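Chitin binding protein (Tectaria macrodonta, PDB 6IF7) is a copper-containing AA10 family protein, insecticidal and chitin-binding, that is possibly a lytic polysaccharide monooxygenase attacking chitin oxidatively. Local coordinates at residues Asp41-Ile47 against Ser65-Tyr71. Numbering follows the deposited sequence.
Sequences DWNEVNI and SAGRFKY. Unlike the reference sequence in segment 65-71: Y71 (reference Phe).
After helix 36-40 the chain makes a type I turn, D41 to E44, then an inverse gamma turn centred on V45, and enters strand 46-47. Against it lies 65-71: a type I' turn from S65 to R68, with positive phi at both A66 and G67, easy for glycine and tolerated by A66, then a 3-10 turn at F69-K70. V45 and S65 come closest, CA to CA 6.6 Å. Three long side chains reach across. K70, all-trans, extends its NZ to a salt bridge with D41 OD2 (2.8 Å). Y71 (chi1 m) donates OH to D41 O (2.6 Å), while V45 (t) sets CG2 over its ring face, a CH-pi contact 3.7 Å from the centroid. R68, curled by m, m, m, still reaches across, so that NH1 donates to N46 O at 2.7 Å. One water joins these ends, accepting from R68 NH2 (3.0 Å) and K70 NZ (3.0 Å) and donating to E44 O (2.7 Å) and E44 OE1 (2.8 Å). Small A66 leaves room for I47 CD1, 4.1 Å from its CB. E44 OE2 hydrogen-bonds NE2 of copper ligand H1, which places E44 in the second shell of the copper site of an AA10 LPMO fold.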
# COMPACT_ATOMS: atom_id res chain seq x y z
N ASP A 41 -4.49 -0.95 14.35
CA ASP A 41 -3.18 -0.34 14.08
C ASP A 41 -2.85 -0.26 12.58
O ASP A 41 -1.69 -0.49 12.16
CB ASP A 41 -2.06 -1.13 14.78
CG ASP A 41 -2.31 -1.33 16.27
OD1 ASP A 41 -3.14 -0.61 16.84
OD2 ASP A 41 -1.66 -2.23 16.84
N TRP A 42 -3.85 0.10 11.76
CA TRP A 42 -3.70 0.17 10.28
C TRP A 42 -2.65 1.20 9.86
O TRP A 42 -2.07 1.11 8.75
CB TRP A 42 -5.04 0.45 9.58
CG TRP A 42 -5.65 1.75 10.00
CD1 TRP A 42 -6.52 1.95 11.01
CD2 TRP A 42 -5.36 3.04 9.46
NE1 TRP A 42 -6.84 3.28 11.13
CE2 TRP A 42 -6.13 3.98 10.18
CE3 TRP A 42 -4.56 3.50 8.41
CZ2 TRP A 42 -6.11 5.34 9.90
CZ3 TRP A 42 -4.56 4.87 8.12
CH2 TRP A 42 -5.32 5.76 8.86
N ASN A 43 -2.41 2.17 10.73
CA ASN A 43 -1.50 3.28 10.43
C ASN A 43 -0.03 3.01 10.75
O ASN A 43 0.81 3.91 10.63
CB ASN A 43 -1.99 4.55 11.15
CG ASN A 43 -1.98 4.42 12.67
OD1 ASN A 43 -1.79 3.33 13.21
ND2 ASN A 43 -2.20 5.53 13.35
N GLU A 44 0.28 1.78 11.16
CA GLU A 44 1.61 1.46 11.63
C GLU A 44 2.13 0.17 11.00
O GLU A 44 2.68 -0.69 11.69
CB GLU A 44 1.61 1.40 13.18
CG GLU A 44 3.00 1.59 13.77
CD GLU A 44 3.02 1.53 15.28
OE1 GLU A 44 2.84 0.44 15.84
OE2 GLU A 44 3.25 2.58 15.90
N VAL A 45 2.00 0.05 9.68
CA VAL A 45 2.75 -0.96 8.92
C VAL A 45 4.15 -0.38 8.66
O VAL A 45 4.49 0.04 7.56
CB VAL A 45 2.02 -1.40 7.64
CG1 VAL A 45 2.77 -2.53 6.97
CG2 VAL A 45 0.58 -1.81 7.97
N ASN A 46 4.96 -0.38 9.71
CA ASN A 46 6.25 0.26 9.65
C ASN A 46 7.43 -0.70 9.95
O ASN A 46 7.26 -1.84 10.43
CB ASN A 46 6.26 1.48 10.58
CG ASN A 46 6.23 1.12 12.05
OD1 ASN A 46 5.87 0.03 12.43
ND2 ASN A 46 6.62 2.05 12.88
N ILE A 47 8.60 -0.22 9.57
CA ILE A 47 9.87 -0.78 9.97
C ILE A 47 10.54 0.45 10.58
O ILE A 47 11.02 1.32 9.83
CB ILE A 47 10.65 -1.33 8.77
CG1 ILE A 47 9.89 -2.51 8.17
CG2 ILE A 47 12.07 -1.77 9.19
CD1 ILE A 47 10.58 -3.16 6.98
N SER A 65 2.90 -6.84 4.32
CA SER A 65 3.15 -6.76 5.77
C SER A 65 4.46 -6.09 6.14
O SER A 65 4.68 -5.80 7.30
CB SER A 65 3.13 -8.16 6.40
OG SER A 65 4.22 -8.95 5.97
N ALA A 66 5.31 -5.82 5.15
CA ALA A 66 6.67 -5.29 5.36
C ALA A 66 7.52 -6.21 6.25
O ALA A 66 8.29 -5.74 7.09
CB ALA A 66 6.63 -3.86 5.92
N GLY A 67 7.35 -7.51 6.06
CA GLY A 67 8.05 -8.52 6.85
C GLY A 67 7.61 -8.63 8.29
O GLY A 67 8.26 -9.33 9.06
N ARG A 68 6.51 -7.97 8.66
CA ARG A 68 6.02 -7.95 10.03
C ARG A 68 4.96 -9.02 10.15
O ARG A 68 3.93 -8.94 9.51
CB ARG A 68 5.43 -6.59 10.37
CG ARG A 68 6.37 -5.39 10.22
CD ARG A 68 7.20 -5.10 11.47
NE ARG A 68 6.34 -4.98 12.63
CZ ARG A 68 5.55 -3.94 12.93
NH1 ARG A 68 5.51 -2.84 12.17
NH2 ARG A 68 4.79 -4.00 14.01
N PHE A 69 5.22 -10.05 10.96
CA PHE A 69 4.27 -11.14 11.21
C PHE A 69 2.89 -10.65 11.65
O PHE A 69 1.87 -11.19 11.25
CB PHE A 69 4.82 -12.07 12.30
CG PHE A 69 4.15 -13.39 12.36
CD1 PHE A 69 4.42 -14.36 11.41
CD2 PHE A 69 3.26 -13.68 13.37
CE1 PHE A 69 3.81 -15.59 11.47
CE2 PHE A 69 2.64 -14.91 13.43
CZ PHE A 69 2.91 -15.86 12.48
N LYS A 70 2.89 -9.62 12.49
CA LYS A 70 1.68 -8.92 12.90
C LYS A 70 0.72 -8.60 11.73
O LYS A 70 -0.49 -8.79 11.86
CB LYS A 70 2.07 -7.62 13.61
CG LYS A 70 0.93 -6.68 13.94
CD LYS A 70 1.42 -5.48 14.71
CE LYS A 70 0.25 -4.62 15.15
NZ LYS A 70 0.69 -3.34 15.78
N TYR A 71 1.25 -8.16 10.60
CA TYR A 71 0.43 -7.80 9.45
C TYR A 71 0.36 -8.87 8.35
O TYR A 71 0.01 -8.56 7.19
CB TYR A 71 0.93 -6.46 8.88
CG TYR A 71 0.75 -5.32 9.85
CD1 TYR A 71 -0.50 -4.77 10.08
CD2 TYR A 71 1.85 -4.80 10.55
CE1 TYR A 71 -0.67 -3.71 10.98
CE2 TYR A 71 1.69 -3.76 11.45
CZ TYR A 71 0.43 -3.22 11.68
OH TYR A 71 0.28 -2.17 12.58
O HOH W 1 2.66 -1.83 14.17